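Local coordinates for protein histidine acid phosphatase (Hafnia alvei, PDB 4ARU) that belongs to the histidine acid phosphatases, branch 2 of the histidine phosphatase superfamily, and is also known as a phytase, at residues 165-168 with 169-172; 239-242 with 243-247. One frame throughout, in Å; residues are numbered along the deposited sequence. Where two conformers were deposited one is given.

Interaction 1 (165-168 with 169-172)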
loop_
_atom_site.group_PDB
_atom_site.type_symbol
_atom_site.label_atom_id
_atom_site.label_comp_id
_atom_site.label_asym_id
_atom_site.label_seq_id
_atom_site.Cartn_x
_atom_site.Cartn_y
_atom_site.Cartn_z
ATOM N N LEU A 165 7.076 11.514 -18.755
ATOM C CA LEU A 165 7.111 10.485 -19.805
ATOM C C LEU A 165 8.384 10.607 -20.637
ATOM O O LEU A 165 9.020 9.614 -21.035
ATOM C CB LEU A 165 5.858 10.552 -20.670
ATOM C CG LEU A 165 4.549 10.119 -20.023
ATOM C CD1 LEU A 165 3.327 10.302 -20.915
ATOM C CD2 LEU A 165 4.657 8.659 -19.610
ATOM N N ALA A 166 8.826 11.834 -20.881
ATOM C CA ALA A 166 10.080 12.049 -21.611
ATOM C C ALA A 166 11.274 11.539 -20.816
ATOM O O ALA A 166 12.170 10.941 -21.372
ATOM C CB ALA A 166 10.266 13.509 -21.968
ATOM N N LEU A 167 11.226 11.733 -19.498
ATOM C CA LEU A 167 12.300 11.193 -18.652
ATOM C C LEU A 167 12.298 9.672 -18.675
ATOM O O LEU A 167 13.341 9.044 -18.794
ATOM C CB LEU A 167 12.179 11.691 -17.220
ATOM C CG LEU A 167 13.166 11.135 -16.193
ATOM C CD1 LEU A 167 14.583 11.509 -16.565
ATOM C CD2 LEU A 167 12.800 11.648 -14.816
ATOM N N MET A 168 11.124 9.080 -18.589
ATOM C CA MET A 168 11.037 7.609 -18.646
ATOM C C MET A 168 11.653 7.135 -19.979
ATOM O O MET A 168 12.407 6.158 -20.024
ATOM C CB MET A 168 9.597 7.113 -18.531
ATOM C CG MET A 168 9.451 5.598 -18.598
ATOM S SD MET A 168 10.422 4.642 -17.386
ATOM C CE MET A 168 9.458 4.821 -15.920
ATOM N N SER A 169 11.269 7.772 -21.069
ATOM C CA SER A 169 11.859 7.439 -22.377
ATOM C C SER A 169 13.375 7.452 -22.387
ATOM O O SER A 169 13.995 6.511 -22.864
ATOM C CB SER A 169 11.278 8.371 -23.448
ATOM O OG SER A 169 11.760 8.051 -24.741
ATOM N N SER A 170 13.963 8.485 -21.771
ATOM C CA SER A 170 15.407 8.627 -21.757
ATOM C C SER A 170 16.061 7.560 -20.867
ATOM O O SER A 170 17.098 7.029 -21.243
ATOM C CB SER A 170 15.809 10.071 -21.359
ATOM O OG SER A 170 15.545 10.352 -20.007
ATOM N N VAL A 171 15.458 7.255 -19.730
ATOM C CA VAL A 171 15.975 6.218 -18.824
ATOM C C VAL A 171 15.972 4.842 -19.510
ATOM O O VAL A 171 16.926 4.073 -19.367
ATOM C CB VAL A 171 15.128 6.180 -17.533
ATOM C CG1 VAL A 171 15.379 4.910 -16.722
ATOM C CG2 VAL A 171 15.363 7.444 -16.716
ATOM N N LEU A 172 14.917 4.560 -20.264
ATOM C CA LEU A 172 14.822 3.337 -21.041
ATOM C C LEU A 172 15.694 3.326 -22.273
ATOM O O LEU A 172 15.971 2.251 -22.803
ATOM C CB LEU A 172 13.354 3.141 -21.523
ATOM C CG LEU A 172 12.355 2.919 -20.405
ATOM C CD1 LEU A 172 10.993 2.988 -21.037
ATOM C CD2 LEU A 172 12.571 1.584 -19.698
#

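Interaction 2 (239-242 with 243-247)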
loop_
_atom_site.group_PDB
_atom_site.type_symbol
_atom_site.label_atom_id
_atom_site.label_comp_id
_atom_site.label_asym_id
_atom_site.label_seq_id
_atom_site.Cartn_x
_atom_site.Cartn_y
_atom_site.Cartn_z
ATOM N N ASN A 239 20.767 4.931 -15.005
ATOM C CA ASN A 239 20.216 6.127 -15.603
ATOM C C ASN A 239 19.382 7.017 -14.700
ATOM O O ASN A 239 18.897 8.018 -15.199
ATOM C CB ASN A 239 19.438 5.769 -16.846
ATOM C CG ASN A 239 20.315 5.212 -17.923
ATOM O OD1 ASN A 239 21.509 5.503 -17.957
ATOM N ND2 ASN A 239 19.741 4.395 -18.808
ATOM N N ILE A 240 19.279 6.704 -13.410
ATOM C CA ILE A 240 18.596 7.580 -12.440
ATOM C C ILE A 240 19.671 8.128 -11.491
ATOM O O ILE A 240 20.366 7.364 -10.782
ATOM C CB ILE A 240 17.466 6.865 -11.680
ATOM C CG1 ILE A 240 16.487 6.242 -12.646
ATOM C CG2 ILE A 240 16.789 7.883 -10.768
ATOM C CD1 ILE A 240 15.488 5.354 -11.952
ATOM N N HIS A 241 19.846 9.442 -11.530
ATOM C CA HIS A 241 20.970 10.102 -10.861
ATOM C C HIS A 241 20.535 11.018 -9.715
ATOM O O HIS A 241 21.337 11.242 -8.784
ATOM C CB HIS A 241 21.801 10.933 -11.854
ATOM C CG HIS A 241 22.476 10.109 -12.899
ATOM N ND1 HIS A 241 21.908 9.870 -14.127
ATOM C CD2 HIS A 241 23.656 9.445 -12.892
ATOM C CE1 HIS A 241 22.702 9.090 -14.835
ATOM N NE2 HIS A 241 23.771 8.818 -14.109
ATOM N N THR A 242 19.306 11.540 -9.762
ATOM C CA THR A 242 18.908 12.595 -8.829
ATOM C C THR A 242 17.553 12.355 -8.187
ATOM O O THR A 242 16.713 11.598 -8.647
ATOM C CB THR A 242 18.825 13.950 -9.519
ATOM O OG1 THR A 242 17.689 13.955 -10.367
ATOM C CG2 THR A 242 20.068 14.259 -10.334
ATOM N N GLU A 243 17.362 12.999 -7.047
ATOM C CA GLU A 243 16.091 12.994 -6.372
ATOM C C GLU A 243 14.944 13.494 -7.260
ATOM O O GLU A 243 13.857 12.922 -7.283
ATOM C CB GLU A 243 16.225 13.881 -5.141
ATOM C CG GLU A 243 14.943 14.266 -4.422
ATOM C CD GLU A 243 15.173 15.300 -3.343
ATOM O OE1 GLU A 243 15.194 16.579 -3.599
ATOM O OE2 GLU A 243 15.478 14.792 -2.229
ATOM N N GLN A 244 15.221 14.563 -8.012
ATOM C CA GLN A 244 14.228 15.116 -8.932
ATOM C C GLN A 244 13.807 14.073 -9.944
ATOM O O GLN A 244 12.640 13.949 -10.272
ATOM C CB GLN A 244 14.790 16.365 -9.636
ATOM C CG GLN A 244 13.777 17.071 -10.575
ATOM C CD GLN A 244 13.614 16.456 -11.961
ATOM O OE1 GLN A 244 14.540 15.892 -12.550
ATOM N NE2 GLN A 244 12.401 16.526 -12.470
ATOM N N GLN A 245 14.743 13.277 -10.427
ATOM C CA GLN A 245 14.384 12.222 -11.400
ATOM C C GLN A 245 13.558 11.143 -10.745
ATOM O O GLN A 245 12.575 10.734 -11.307
ATOM C CB GLN A 245 15.643 11.637 -12.018
ATOM C CG GLN A 245 16.313 12.584 -12.991
ATOM C CD GLN A 245 17.682 12.087 -13.413
ATOM O OE1 GLN A 245 18.346 11.324 -12.709
ATOM N NE2 GLN A 245 18.129 12.572 -14.547
ATOM N N TRP A 246 13.941 10.676 -9.561
ATOM C CA TRP A 246 13.118 9.723 -8.845
ATOM C C TRP A 246 11.715 10.267 -8.668
ATOM O O TRP A 246 10.740 9.542 -8.879
ATOM C CB TRP A 246 13.685 9.410 -7.454
ATOM C CG TRP A 246 14.763 8.368 -7.426
ATOM C CD1 TRP A 246 16.038 8.555 -7.095
ATOM C CD2 TRP A 246 14.617 6.993 -7.723
ATOM N NE1 TRP A 246 16.747 7.368 -7.189
ATOM C CE2 TRP A 246 15.888 6.385 -7.582
ATOM C CE3 TRP A 246 13.538 6.226 -8.099
ATOM C CZ2 TRP A 246 16.098 5.011 -7.791
ATOM C CZ3 TRP A 246 13.726 4.861 -8.347
ATOM C CH2 TRP A 246 15.008 4.281 -8.199
ATOM N N ASN A 247 11.594 11.528 -8.259
ATOM C CA ASN A 247 10.256 12.070 -8.024
ATOM C C ASN A 247 9.464 12.145 -9.287
ATOM O O ASN A 247 8.270 11.858 -9.261
ATOM C CB ASN A 247 10.320 13.455 -7.351
ATOM C CG ASN A 247 10.864 13.411 -5.924
ATOM O OD1 ASN A 247 10.891 12.362 -5.291
ATOM N ND2 ASN A 247 11.325 14.528 -5.446
HETATM O O HOH W 1 17.347 16.112 -12.168
#

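Interaction 1 (165-168 with 169-172)
Met168 and Leu172 meet one turn apart, their side chains slanting across each other. Met168 CG stands anti to the backbone N (chi1 179°), and a bend at chi2 (56°) then brings the sulfur close to the leucine. Met168 CG lies 3.9 Å from Leu172 CD1, and Met168 SD is 4.0 Å from Leu172 CG. The turn at chi3 only directs the terminal CE. Leu167 and Val171 form the next pair round the axis, with Leu167 CD1 4.1 Å from Val171 CG2. Both pairs are i to i+4 contacts on the last two turns of helix 162-172, where the main chain runs as a regular alpha helix. Leu172 N donates to Met168 O at 3.0 Å. Val171 N donates to Leu167 O at 2.9 Å, nearly in line with the carbonyl bond. Ser170 was modelled in two conformers. In the one given, Ser170 OG comes to Leu167 O from the side at 2.8 Å, so this second bond to the carbonyl is doubtful. Met168 is buried and packs on Leu220 and Phe224 of helix 213-229. Leu167 and Met168 both touch Leu249 of helix 243-262.

Interaction 2 (239-242 with 243-247)
The chain runs extended through Ile240, turns at His241 and enters helix 243-262 after Thr242, whose O accepts from Trp246 N at 3.1 Å as the first turn closes. Thr242 is the N-cap and forms a capping box with Gln245. Thr242 OG1 lies between its own N and carbonyl carbon (chi1 72°), facing the start of the helix, and accepts from Gln245 N at 3.0 Å. Gln245 returns the favour with its side chain. Extended beyond CG, it runs back past the cap and brings OE1 within reach of two backbone N-H groups. His241 N approaches almost straight along the amide carbonyl, 2.7 Å from Gln245 OE1. Thr242 N is 3.1 Å from Gln245 OE1 but stands above the carbonyl plane, and its N-H...O angle is less straight, 138° against 163°. The two bonds tie the loop to the first turn. A water bridges Thr242 OG1 and Gln244 OE1 alongside the cap. Ile240 and Trp246 cross at about a right angle, while Phe224 of helix 213-229 touches both. The CG2 methyl of Ile240 lies over one face of the indole in a CH-pi contact, 3.6 Å from the centroid of the five-membered ring of Trp246.

Overall arrangement
Interaction 1 covers the end of helix 162-172, and interaction 2 the start of helix 243-262. Their centres are about 11 Å apart, and they touch directly. Asn239 ND2, just ahead of the capped turn, probably donates to Val171 O at 2.9 Å, linking the loop to the C-terminal end of helix 162-172. Leu167 CD2 packs against Gln245 O at 3.6 Å. Phe224 of helix 213-229 is a shared neighbour: it touches Met168 and Val171 of one contact and Ile240 and Trp246 of the other. A bound sodium ion lies about 12 Å from the side chain of Met168 and about 13 Å from that of Trp246, so these two side chains do not bind it.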